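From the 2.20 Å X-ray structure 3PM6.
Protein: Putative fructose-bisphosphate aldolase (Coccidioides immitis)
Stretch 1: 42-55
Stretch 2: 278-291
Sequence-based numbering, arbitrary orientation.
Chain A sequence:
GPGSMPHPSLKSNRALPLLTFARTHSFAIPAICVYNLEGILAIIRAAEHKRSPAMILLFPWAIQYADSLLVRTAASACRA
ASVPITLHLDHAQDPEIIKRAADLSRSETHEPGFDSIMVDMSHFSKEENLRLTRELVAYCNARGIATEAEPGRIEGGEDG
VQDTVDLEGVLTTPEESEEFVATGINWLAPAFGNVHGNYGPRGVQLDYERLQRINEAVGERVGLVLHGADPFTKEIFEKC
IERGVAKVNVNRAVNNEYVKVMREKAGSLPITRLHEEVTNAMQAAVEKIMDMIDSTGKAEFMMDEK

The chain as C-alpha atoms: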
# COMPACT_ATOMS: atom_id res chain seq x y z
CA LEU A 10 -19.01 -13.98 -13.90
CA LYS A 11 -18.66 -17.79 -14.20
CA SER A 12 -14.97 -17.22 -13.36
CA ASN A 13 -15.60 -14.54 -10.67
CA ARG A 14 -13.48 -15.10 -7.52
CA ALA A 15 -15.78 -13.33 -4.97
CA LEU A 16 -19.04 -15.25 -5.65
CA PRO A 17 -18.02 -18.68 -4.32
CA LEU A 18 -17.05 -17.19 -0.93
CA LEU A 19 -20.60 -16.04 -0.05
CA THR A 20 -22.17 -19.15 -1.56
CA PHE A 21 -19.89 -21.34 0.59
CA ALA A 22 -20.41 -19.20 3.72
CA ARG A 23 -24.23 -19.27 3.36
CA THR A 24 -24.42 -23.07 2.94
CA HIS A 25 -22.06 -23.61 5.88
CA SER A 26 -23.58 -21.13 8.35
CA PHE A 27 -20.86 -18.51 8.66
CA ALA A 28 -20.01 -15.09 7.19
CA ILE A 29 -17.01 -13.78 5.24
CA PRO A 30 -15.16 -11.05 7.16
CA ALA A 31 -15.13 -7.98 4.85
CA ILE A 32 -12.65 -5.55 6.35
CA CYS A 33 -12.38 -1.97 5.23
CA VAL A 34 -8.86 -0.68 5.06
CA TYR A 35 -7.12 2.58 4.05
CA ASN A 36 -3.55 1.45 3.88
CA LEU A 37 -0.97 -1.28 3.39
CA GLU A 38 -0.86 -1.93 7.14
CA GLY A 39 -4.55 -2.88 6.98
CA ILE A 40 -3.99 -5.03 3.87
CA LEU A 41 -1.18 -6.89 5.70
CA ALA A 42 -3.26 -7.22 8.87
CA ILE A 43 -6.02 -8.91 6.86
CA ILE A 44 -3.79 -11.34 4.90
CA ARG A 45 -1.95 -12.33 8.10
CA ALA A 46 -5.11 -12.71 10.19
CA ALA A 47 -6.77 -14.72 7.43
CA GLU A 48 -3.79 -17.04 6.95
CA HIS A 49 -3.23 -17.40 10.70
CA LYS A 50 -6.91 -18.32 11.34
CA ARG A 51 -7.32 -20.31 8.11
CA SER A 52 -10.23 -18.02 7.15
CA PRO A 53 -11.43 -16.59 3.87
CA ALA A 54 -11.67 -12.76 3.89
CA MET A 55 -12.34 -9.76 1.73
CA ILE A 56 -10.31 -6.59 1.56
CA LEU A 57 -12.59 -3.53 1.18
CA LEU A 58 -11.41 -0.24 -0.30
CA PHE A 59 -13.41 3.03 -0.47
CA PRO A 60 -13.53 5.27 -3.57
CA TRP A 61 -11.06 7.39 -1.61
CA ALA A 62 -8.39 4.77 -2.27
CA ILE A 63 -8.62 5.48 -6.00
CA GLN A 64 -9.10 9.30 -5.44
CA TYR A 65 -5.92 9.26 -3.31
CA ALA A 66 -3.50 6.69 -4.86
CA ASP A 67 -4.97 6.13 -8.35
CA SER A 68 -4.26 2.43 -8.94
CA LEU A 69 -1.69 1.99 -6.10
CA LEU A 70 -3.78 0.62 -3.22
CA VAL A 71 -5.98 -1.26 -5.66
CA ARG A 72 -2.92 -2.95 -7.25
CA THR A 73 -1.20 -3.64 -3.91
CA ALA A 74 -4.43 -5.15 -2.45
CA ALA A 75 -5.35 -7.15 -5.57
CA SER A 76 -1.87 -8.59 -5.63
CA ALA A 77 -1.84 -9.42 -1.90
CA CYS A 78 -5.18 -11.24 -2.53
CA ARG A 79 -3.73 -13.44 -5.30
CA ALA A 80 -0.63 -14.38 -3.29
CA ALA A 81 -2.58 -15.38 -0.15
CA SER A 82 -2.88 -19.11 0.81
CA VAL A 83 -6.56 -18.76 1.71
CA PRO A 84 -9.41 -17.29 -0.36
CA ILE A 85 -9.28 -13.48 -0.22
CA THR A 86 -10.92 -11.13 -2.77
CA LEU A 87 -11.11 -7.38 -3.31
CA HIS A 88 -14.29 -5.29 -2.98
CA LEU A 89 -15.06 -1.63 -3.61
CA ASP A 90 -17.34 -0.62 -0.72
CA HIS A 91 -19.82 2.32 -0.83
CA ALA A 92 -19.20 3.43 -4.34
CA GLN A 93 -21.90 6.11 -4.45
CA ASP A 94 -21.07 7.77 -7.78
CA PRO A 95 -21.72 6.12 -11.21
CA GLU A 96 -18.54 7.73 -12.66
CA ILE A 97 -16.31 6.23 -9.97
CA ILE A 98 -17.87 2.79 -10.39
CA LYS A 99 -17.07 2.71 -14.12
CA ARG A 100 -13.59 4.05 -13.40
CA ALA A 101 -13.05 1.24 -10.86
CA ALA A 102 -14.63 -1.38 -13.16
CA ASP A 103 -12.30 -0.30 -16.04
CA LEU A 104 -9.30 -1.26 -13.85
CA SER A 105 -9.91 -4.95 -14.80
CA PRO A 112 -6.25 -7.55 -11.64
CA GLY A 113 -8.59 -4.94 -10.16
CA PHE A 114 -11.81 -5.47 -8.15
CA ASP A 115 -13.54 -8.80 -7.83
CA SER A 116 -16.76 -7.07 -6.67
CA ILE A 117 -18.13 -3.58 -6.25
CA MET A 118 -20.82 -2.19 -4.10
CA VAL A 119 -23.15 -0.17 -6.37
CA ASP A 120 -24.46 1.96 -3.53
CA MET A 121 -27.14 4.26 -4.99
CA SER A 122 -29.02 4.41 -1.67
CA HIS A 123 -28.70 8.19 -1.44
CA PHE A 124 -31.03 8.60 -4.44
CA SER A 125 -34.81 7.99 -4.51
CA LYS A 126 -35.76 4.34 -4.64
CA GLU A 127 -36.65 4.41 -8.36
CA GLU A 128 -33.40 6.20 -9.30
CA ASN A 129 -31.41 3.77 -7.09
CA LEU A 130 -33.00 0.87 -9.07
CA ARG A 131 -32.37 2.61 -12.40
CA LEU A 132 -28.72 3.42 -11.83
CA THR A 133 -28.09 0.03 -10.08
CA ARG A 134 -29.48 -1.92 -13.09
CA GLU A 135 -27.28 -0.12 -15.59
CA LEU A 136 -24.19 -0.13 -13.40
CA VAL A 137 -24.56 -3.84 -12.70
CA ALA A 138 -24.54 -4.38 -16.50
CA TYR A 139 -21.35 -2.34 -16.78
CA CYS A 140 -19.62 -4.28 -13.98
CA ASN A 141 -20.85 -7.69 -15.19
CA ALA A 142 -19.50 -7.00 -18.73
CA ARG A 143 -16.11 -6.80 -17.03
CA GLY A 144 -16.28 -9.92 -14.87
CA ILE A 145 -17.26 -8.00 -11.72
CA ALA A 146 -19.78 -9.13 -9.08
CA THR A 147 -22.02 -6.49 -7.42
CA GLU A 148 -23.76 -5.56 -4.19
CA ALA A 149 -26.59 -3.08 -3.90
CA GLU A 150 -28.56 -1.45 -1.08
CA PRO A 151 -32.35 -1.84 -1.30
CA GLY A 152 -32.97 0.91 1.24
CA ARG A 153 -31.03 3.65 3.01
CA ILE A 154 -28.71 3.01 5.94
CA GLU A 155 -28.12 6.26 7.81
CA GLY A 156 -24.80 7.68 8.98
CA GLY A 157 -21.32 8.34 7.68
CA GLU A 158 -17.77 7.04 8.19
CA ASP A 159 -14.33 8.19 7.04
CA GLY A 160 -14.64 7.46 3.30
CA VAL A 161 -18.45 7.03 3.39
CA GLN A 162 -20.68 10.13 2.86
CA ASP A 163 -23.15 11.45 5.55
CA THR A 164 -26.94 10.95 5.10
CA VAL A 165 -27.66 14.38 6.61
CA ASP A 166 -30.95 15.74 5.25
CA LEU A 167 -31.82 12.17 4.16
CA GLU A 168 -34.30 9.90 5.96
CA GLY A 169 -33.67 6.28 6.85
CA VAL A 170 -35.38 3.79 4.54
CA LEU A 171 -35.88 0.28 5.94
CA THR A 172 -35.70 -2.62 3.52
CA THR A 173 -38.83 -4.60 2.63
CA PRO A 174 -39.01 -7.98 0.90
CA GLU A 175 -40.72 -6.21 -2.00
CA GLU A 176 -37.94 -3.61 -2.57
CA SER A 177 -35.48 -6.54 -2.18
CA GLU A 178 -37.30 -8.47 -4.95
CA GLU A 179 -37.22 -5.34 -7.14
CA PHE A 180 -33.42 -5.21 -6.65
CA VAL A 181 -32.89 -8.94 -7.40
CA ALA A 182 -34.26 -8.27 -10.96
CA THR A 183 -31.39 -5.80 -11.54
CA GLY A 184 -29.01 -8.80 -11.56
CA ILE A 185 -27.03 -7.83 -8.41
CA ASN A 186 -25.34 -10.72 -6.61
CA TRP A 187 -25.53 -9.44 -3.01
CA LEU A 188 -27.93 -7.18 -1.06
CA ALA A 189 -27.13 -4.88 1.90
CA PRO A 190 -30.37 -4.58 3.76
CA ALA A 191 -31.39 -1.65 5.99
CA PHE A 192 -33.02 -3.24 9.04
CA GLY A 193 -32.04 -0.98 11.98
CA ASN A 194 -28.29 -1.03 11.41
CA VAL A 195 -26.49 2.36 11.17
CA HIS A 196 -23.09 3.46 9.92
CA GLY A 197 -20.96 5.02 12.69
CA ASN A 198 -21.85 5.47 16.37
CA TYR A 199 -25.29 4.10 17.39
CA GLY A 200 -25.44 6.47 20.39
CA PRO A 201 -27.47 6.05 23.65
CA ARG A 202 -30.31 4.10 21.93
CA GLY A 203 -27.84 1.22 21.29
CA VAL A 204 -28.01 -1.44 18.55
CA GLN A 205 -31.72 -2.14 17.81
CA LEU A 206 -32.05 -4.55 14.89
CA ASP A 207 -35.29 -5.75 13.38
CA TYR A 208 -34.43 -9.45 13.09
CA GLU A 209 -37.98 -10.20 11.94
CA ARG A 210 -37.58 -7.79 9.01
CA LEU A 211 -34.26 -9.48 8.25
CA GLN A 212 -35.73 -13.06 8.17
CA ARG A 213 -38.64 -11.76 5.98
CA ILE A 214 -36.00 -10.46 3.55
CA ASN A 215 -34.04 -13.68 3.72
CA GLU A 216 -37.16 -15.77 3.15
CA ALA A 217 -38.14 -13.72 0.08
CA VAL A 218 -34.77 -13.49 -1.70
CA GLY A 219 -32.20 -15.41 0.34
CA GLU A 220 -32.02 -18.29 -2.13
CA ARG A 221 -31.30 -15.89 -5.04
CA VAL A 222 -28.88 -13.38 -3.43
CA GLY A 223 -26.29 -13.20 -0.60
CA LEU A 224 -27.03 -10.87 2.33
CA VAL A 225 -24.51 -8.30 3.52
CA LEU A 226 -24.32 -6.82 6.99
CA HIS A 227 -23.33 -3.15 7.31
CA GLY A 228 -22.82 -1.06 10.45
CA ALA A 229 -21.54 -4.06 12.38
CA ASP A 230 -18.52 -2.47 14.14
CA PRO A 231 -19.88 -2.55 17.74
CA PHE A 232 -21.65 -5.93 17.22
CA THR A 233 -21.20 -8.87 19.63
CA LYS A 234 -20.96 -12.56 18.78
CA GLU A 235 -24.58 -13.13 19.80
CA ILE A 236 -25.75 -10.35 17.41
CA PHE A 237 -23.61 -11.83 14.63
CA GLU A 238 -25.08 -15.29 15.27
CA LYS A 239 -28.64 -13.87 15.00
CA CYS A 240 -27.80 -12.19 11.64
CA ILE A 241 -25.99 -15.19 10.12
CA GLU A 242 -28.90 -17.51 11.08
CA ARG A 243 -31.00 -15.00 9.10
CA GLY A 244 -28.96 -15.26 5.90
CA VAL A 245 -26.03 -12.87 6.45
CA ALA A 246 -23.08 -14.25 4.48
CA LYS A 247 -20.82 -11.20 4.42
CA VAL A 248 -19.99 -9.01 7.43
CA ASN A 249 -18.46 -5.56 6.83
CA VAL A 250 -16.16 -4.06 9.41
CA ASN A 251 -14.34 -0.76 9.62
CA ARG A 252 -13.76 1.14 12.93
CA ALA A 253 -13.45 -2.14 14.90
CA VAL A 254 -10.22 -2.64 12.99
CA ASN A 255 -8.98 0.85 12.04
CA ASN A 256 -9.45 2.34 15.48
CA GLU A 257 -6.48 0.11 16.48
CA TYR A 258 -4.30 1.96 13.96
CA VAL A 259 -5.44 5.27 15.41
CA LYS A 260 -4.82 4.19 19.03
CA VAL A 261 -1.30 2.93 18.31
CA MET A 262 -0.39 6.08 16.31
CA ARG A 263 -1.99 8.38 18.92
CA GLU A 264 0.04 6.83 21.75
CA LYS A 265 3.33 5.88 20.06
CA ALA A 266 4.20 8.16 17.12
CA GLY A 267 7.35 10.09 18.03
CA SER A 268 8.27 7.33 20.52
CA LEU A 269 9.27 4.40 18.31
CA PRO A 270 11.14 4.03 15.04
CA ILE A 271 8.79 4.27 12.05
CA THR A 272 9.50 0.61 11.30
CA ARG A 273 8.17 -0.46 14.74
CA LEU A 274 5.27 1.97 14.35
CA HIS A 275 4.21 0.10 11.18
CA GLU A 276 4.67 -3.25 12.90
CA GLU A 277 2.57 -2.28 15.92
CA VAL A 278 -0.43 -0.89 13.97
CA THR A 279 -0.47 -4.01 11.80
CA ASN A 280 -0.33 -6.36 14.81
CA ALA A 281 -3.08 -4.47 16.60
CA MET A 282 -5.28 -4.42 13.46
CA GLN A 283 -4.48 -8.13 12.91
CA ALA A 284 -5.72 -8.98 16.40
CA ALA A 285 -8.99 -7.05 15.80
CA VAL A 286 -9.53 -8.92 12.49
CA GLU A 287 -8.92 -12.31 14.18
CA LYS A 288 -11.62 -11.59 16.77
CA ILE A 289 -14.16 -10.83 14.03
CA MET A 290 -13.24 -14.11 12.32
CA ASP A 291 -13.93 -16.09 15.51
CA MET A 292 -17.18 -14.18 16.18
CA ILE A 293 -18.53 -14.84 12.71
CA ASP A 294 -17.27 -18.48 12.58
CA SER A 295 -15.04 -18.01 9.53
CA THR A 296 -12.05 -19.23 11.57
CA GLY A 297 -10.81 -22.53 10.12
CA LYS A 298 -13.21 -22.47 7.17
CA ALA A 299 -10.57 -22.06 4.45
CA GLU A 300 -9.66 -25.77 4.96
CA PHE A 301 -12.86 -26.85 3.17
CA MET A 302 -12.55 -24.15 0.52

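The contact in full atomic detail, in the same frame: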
# COMPACT_ATOMS: atom_id res chain seq x y z
N ALA A 42 -2.49 -6.70 7.73
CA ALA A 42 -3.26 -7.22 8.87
C ALA A 42 -4.29 -8.24 8.45
O ALA A 42 -4.44 -9.29 9.10
CB ALA A 42 -3.90 -6.06 9.69
N ILE A 43 -5.01 -7.97 7.35
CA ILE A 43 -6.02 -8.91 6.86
C ILE A 43 -5.45 -10.23 6.32
O ILE A 43 -5.94 -11.29 6.67
CB ILE A 43 -6.92 -8.32 5.74
CG1 ILE A 43 -7.78 -7.16 6.27
CG2 ILE A 43 -7.81 -9.41 5.15
CD1 ILE A 43 -8.23 -6.20 5.14
N ILE A 44 -4.45 -10.14 5.44
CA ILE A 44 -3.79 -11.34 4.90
C ILE A 44 -3.24 -12.20 6.04
O ILE A 44 -3.40 -13.39 6.02
CB ILE A 44 -2.58 -11.00 3.96
CG1 ILE A 44 -2.96 -10.01 2.84
CG2 ILE A 44 -1.98 -12.29 3.39
CD1 ILE A 44 -4.13 -10.41 2.01
N ARG A 45 -2.59 -11.57 7.03
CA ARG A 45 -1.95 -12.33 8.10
C ARG A 45 -3.00 -12.99 9.00
O ARG A 45 -2.89 -14.18 9.34
CB ARG A 45 -1.08 -11.43 8.96
CG ARG A 45 0.29 -11.22 8.45
CD ARG A 45 0.92 -10.08 9.24
NE ARG A 45 2.03 -9.50 8.50
CZ ARG A 45 2.95 -8.71 9.02
NH1 ARG A 45 2.94 -8.38 10.32
NH2 ARG A 45 3.92 -8.26 8.25
N ALA A 46 -4.02 -12.21 9.36
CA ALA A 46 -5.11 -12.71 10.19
C ALA A 46 -5.78 -13.87 9.50
O ALA A 46 -5.96 -14.91 10.10
CB ALA A 46 -6.13 -11.60 10.49
N ALA A 47 -6.10 -13.70 8.22
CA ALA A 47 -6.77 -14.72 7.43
C ALA A 47 -5.92 -16.00 7.29
O ALA A 47 -6.44 -17.12 7.35
CB ALA A 47 -7.13 -14.18 6.03
N GLU A 48 -4.62 -15.84 7.08
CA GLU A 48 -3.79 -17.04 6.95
C GLU A 48 -3.61 -17.68 8.32
O GLU A 48 -3.71 -18.90 8.44
CB GLU A 48 -2.47 -16.74 6.28
CG GLU A 48 -2.63 -16.51 4.75
CD GLU A 48 -1.34 -16.07 4.07
OE1 GLU A 48 -0.38 -15.69 4.78
OE2 GLU A 48 -1.29 -16.08 2.82
N HIS A 49 -3.38 -16.86 9.35
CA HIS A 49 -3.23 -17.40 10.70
C HIS A 49 -4.46 -18.23 11.12
O HIS A 49 -4.32 -19.36 11.59
CB HIS A 49 -2.91 -16.30 11.73
CG HIS A 49 -2.59 -16.82 13.10
ND1 HIS A 49 -2.99 -16.17 14.25
CD2 HIS A 49 -1.93 -17.93 13.51
CE1 HIS A 49 -2.61 -16.87 15.31
NE2 HIS A 49 -1.95 -17.94 14.88
N LYS A 50 -5.66 -17.69 10.89
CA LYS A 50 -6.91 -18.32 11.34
C LYS A 50 -7.50 -19.29 10.32
O LYS A 50 -8.59 -19.85 10.53
CB LYS A 50 -7.95 -17.23 11.67
CG LYS A 50 -7.51 -16.25 12.75
CD LYS A 50 -7.37 -16.96 14.09
CE LYS A 50 -8.69 -17.03 14.79
NZ LYS A 50 -8.49 -17.09 16.25
N ARG A 51 -6.81 -19.46 9.20
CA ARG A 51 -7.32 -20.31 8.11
C ARG A 51 -8.74 -19.88 7.75
O ARG A 51 -9.67 -20.67 7.77
CB ARG A 51 -7.27 -21.79 8.53
N SER A 52 -8.90 -18.59 7.45
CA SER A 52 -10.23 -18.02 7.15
C SER A 52 -10.13 -17.32 5.81
O SER A 52 -9.13 -16.65 5.53
CB SER A 52 -10.63 -16.98 8.21
OG SER A 52 -11.77 -16.22 7.79
N PRO A 53 -11.19 -17.46 5.00
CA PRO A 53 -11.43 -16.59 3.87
C PRO A 53 -11.61 -15.16 4.39
O PRO A 53 -11.81 -14.97 5.59
CB PRO A 53 -12.77 -17.10 3.35
CG PRO A 53 -13.47 -17.59 4.61
CD PRO A 53 -12.34 -18.34 5.25
N ALA A 54 -11.50 -14.17 3.51
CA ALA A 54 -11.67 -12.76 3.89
C ALA A 54 -11.90 -11.94 2.66
O ALA A 54 -11.73 -12.43 1.57
CB ALA A 54 -10.42 -12.20 4.66
N MET A 55 -12.30 -10.69 2.84
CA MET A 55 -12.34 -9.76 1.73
C MET A 55 -11.66 -8.50 2.19
O MET A 55 -11.80 -8.07 3.34
CB MET A 55 -13.78 -9.49 1.29
CG MET A 55 -14.46 -10.65 0.58
SD MET A 55 -16.19 -10.27 0.08
CE MET A 55 -16.52 -11.77 -0.87
N VAL A 278 0.91 -1.10 14.51
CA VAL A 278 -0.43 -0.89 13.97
C VAL A 278 -0.94 -2.13 13.23
O VAL A 278 -2.12 -2.45 13.32
CB VAL A 278 -0.57 0.39 13.09
CG1 VAL A 278 -0.36 1.64 13.95
CG2 VAL A 278 0.38 0.38 11.88
N THR A 279 -0.06 -2.84 12.55
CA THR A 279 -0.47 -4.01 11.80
C THR A 279 -0.85 -5.16 12.76
O THR A 279 -1.89 -5.80 12.56
CB THR A 279 0.64 -4.46 10.85
OG1 THR A 279 1.07 -3.33 10.09
CG2 THR A 279 0.15 -5.54 9.92
N ASN A 280 -0.03 -5.38 13.79
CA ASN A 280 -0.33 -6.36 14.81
C ASN A 280 -1.65 -6.10 15.50
O ASN A 280 -2.44 -7.00 15.64
CB ASN A 280 0.78 -6.44 15.87
CG ASN A 280 2.11 -6.88 15.29
OD1 ASN A 280 2.14 -7.46 14.20
ND2 ASN A 280 3.21 -6.57 15.98
N ALA A 281 -1.85 -4.87 15.94
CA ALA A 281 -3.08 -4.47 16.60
C ALA A 281 -4.33 -4.64 15.70
O ALA A 281 -5.39 -5.15 16.14
CB ALA A 281 -2.96 -3.06 17.11
N MET A 282 -4.19 -4.25 14.43
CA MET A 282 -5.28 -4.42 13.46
C MET A 282 -5.48 -5.90 13.19
O MET A 282 -6.62 -6.34 13.07
CB MET A 282 -5.00 -3.67 12.16
CG MET A 282 -5.13 -2.15 12.27
SD MET A 282 -5.17 -1.35 10.63
CE MET A 282 -3.44 -1.09 10.44
N GLN A 283 -4.39 -6.68 13.13
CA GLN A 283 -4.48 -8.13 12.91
C GLN A 283 -5.27 -8.81 14.01
O GLN A 283 -6.12 -9.69 13.73
CB GLN A 283 -3.09 -8.79 12.80
CG GLN A 283 -3.14 -10.27 12.34
CD GLN A 283 -1.78 -10.96 12.37
OE1 GLN A 283 -0.75 -10.31 12.20
NE2 GLN A 283 -1.78 -12.30 12.60
N ALA A 284 -5.04 -8.38 15.25
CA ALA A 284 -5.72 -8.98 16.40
C ALA A 284 -7.23 -8.67 16.33
O ALA A 284 -8.07 -9.57 16.55
CB ALA A 284 -5.09 -8.49 17.75
N ALA A 285 -7.58 -7.44 15.98
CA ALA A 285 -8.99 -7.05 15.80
C ALA A 285 -9.68 -7.86 14.68
O ALA A 285 -10.83 -8.31 14.83
CB ALA A 285 -9.13 -5.53 15.56
N VAL A 286 -8.97 -8.10 13.59
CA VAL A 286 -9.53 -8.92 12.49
C VAL A 286 -9.77 -10.34 12.98
O VAL A 286 -10.88 -10.87 12.79
CB VAL A 286 -8.62 -8.90 11.21
CG1 VAL A 286 -9.09 -9.86 10.15
CG2 VAL A 286 -8.62 -7.52 10.63
N GLU A 287 -8.77 -10.94 13.63
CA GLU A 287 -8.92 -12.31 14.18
C GLU A 287 -10.13 -12.48 15.07
O GLU A 287 -10.78 -13.51 15.01
CB GLU A 287 -7.63 -12.78 14.90
CG GLU A 287 -6.43 -12.91 13.91
CD GLU A 287 -5.17 -13.54 14.51
OE1 GLU A 287 -5.17 -13.80 15.73
OE2 GLU A 287 -4.20 -13.81 13.75
N LYS A 288 -10.45 -11.48 15.89
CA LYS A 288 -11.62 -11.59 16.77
C LYS A 288 -12.92 -11.62 15.97
O LYS A 288 -13.83 -12.40 16.30
CB LYS A 288 -11.69 -10.48 17.85
N ILE A 289 -12.99 -10.81 14.92
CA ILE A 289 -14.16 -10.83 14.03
C ILE A 289 -14.30 -12.23 13.46
O ILE A 289 -15.38 -12.81 13.51
CB ILE A 289 -14.04 -9.80 12.83
CG1 ILE A 289 -14.01 -8.33 13.34
CG2 ILE A 289 -15.12 -10.09 11.75
CD1 ILE A 289 -15.30 -7.89 14.06
N MET A 290 -13.20 -12.78 12.95
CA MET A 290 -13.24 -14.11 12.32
C MET A 290 -13.82 -15.19 13.24
O MET A 290 -14.66 -16.01 12.84
CB MET A 290 -11.82 -14.48 11.84
CG MET A 290 -11.36 -13.71 10.59
SD MET A 290 -9.60 -13.84 10.19
CE MET A 290 -9.63 -13.12 8.49
N ASP A 291 -13.38 -15.18 14.50
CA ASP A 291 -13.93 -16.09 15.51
C ASP A 291 -15.43 -15.84 15.74
O ASP A 291 -16.23 -16.76 15.70
CB ASP A 291 -13.15 -15.93 16.82
CG ASP A 291 -11.76 -16.56 16.75
OD1 ASP A 291 -11.57 -17.44 15.89
OD2 ASP A 291 -10.88 -16.19 17.56
O HOH W 1 0.71 -8.25 11.86
O HOH W 2 4.03 -6.51 11.96

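This is a close helix-against-helix packing with a small alanine-lined seam at its center, one long methionine filling the far end, and a polar margin that ties the exposed side together. The helix of residues 42-49 crosses the helix of 278-291 at -47°, and the axes come within 8.3 Å. Alanine permits that approach: Ala 42 turns its CB toward the partner and rests on backbone, 3.5 Å from both Thr 279 O and Gln 283 N, while the CA atoms of Ala 42 and Gln 283 lie 4.3 Å apart. One turn on, Ala 46 is a knob in the hole formed by Gln 283, Val 286, Glu 287 and Met 290, its CB 3.5 Å from Val 286 CG1. The packing is reciprocated by Gln 283, which sits among Ala 42, Arg 45, Ala 46 and His 49.

Met 290 has the largest covered area of any residue here. With chi angles m, t, t it lies along the flank of the first helix's last turns, placing its CE 3.4 Å from Ala 47 CA and 4.0 Å from Ala 54 CB, so one side chain touches both the helix and the strand that follows the turn.

Polar groups then close the margin. His 49 ND1 donates to Glu 287 OE2 at 2.7 Å, and the same oxygen accepts from Gln 283 NE2 at 3.1 Å, a bond within the second helix that ties the Gln 283 knob to the His 49-Glu 287 hydrogen bond. Lys 50 NZ forms a salt bridge with Asp 291 OD2 at 2.9 Å, its aliphatic chain passing Glu 287, CG to CG at 3.7 Å. Arg 45 works through solvent: its NH1 donates to two waters, both of which donate to Asn 280 OD1, and one also to Gln 283 OE1.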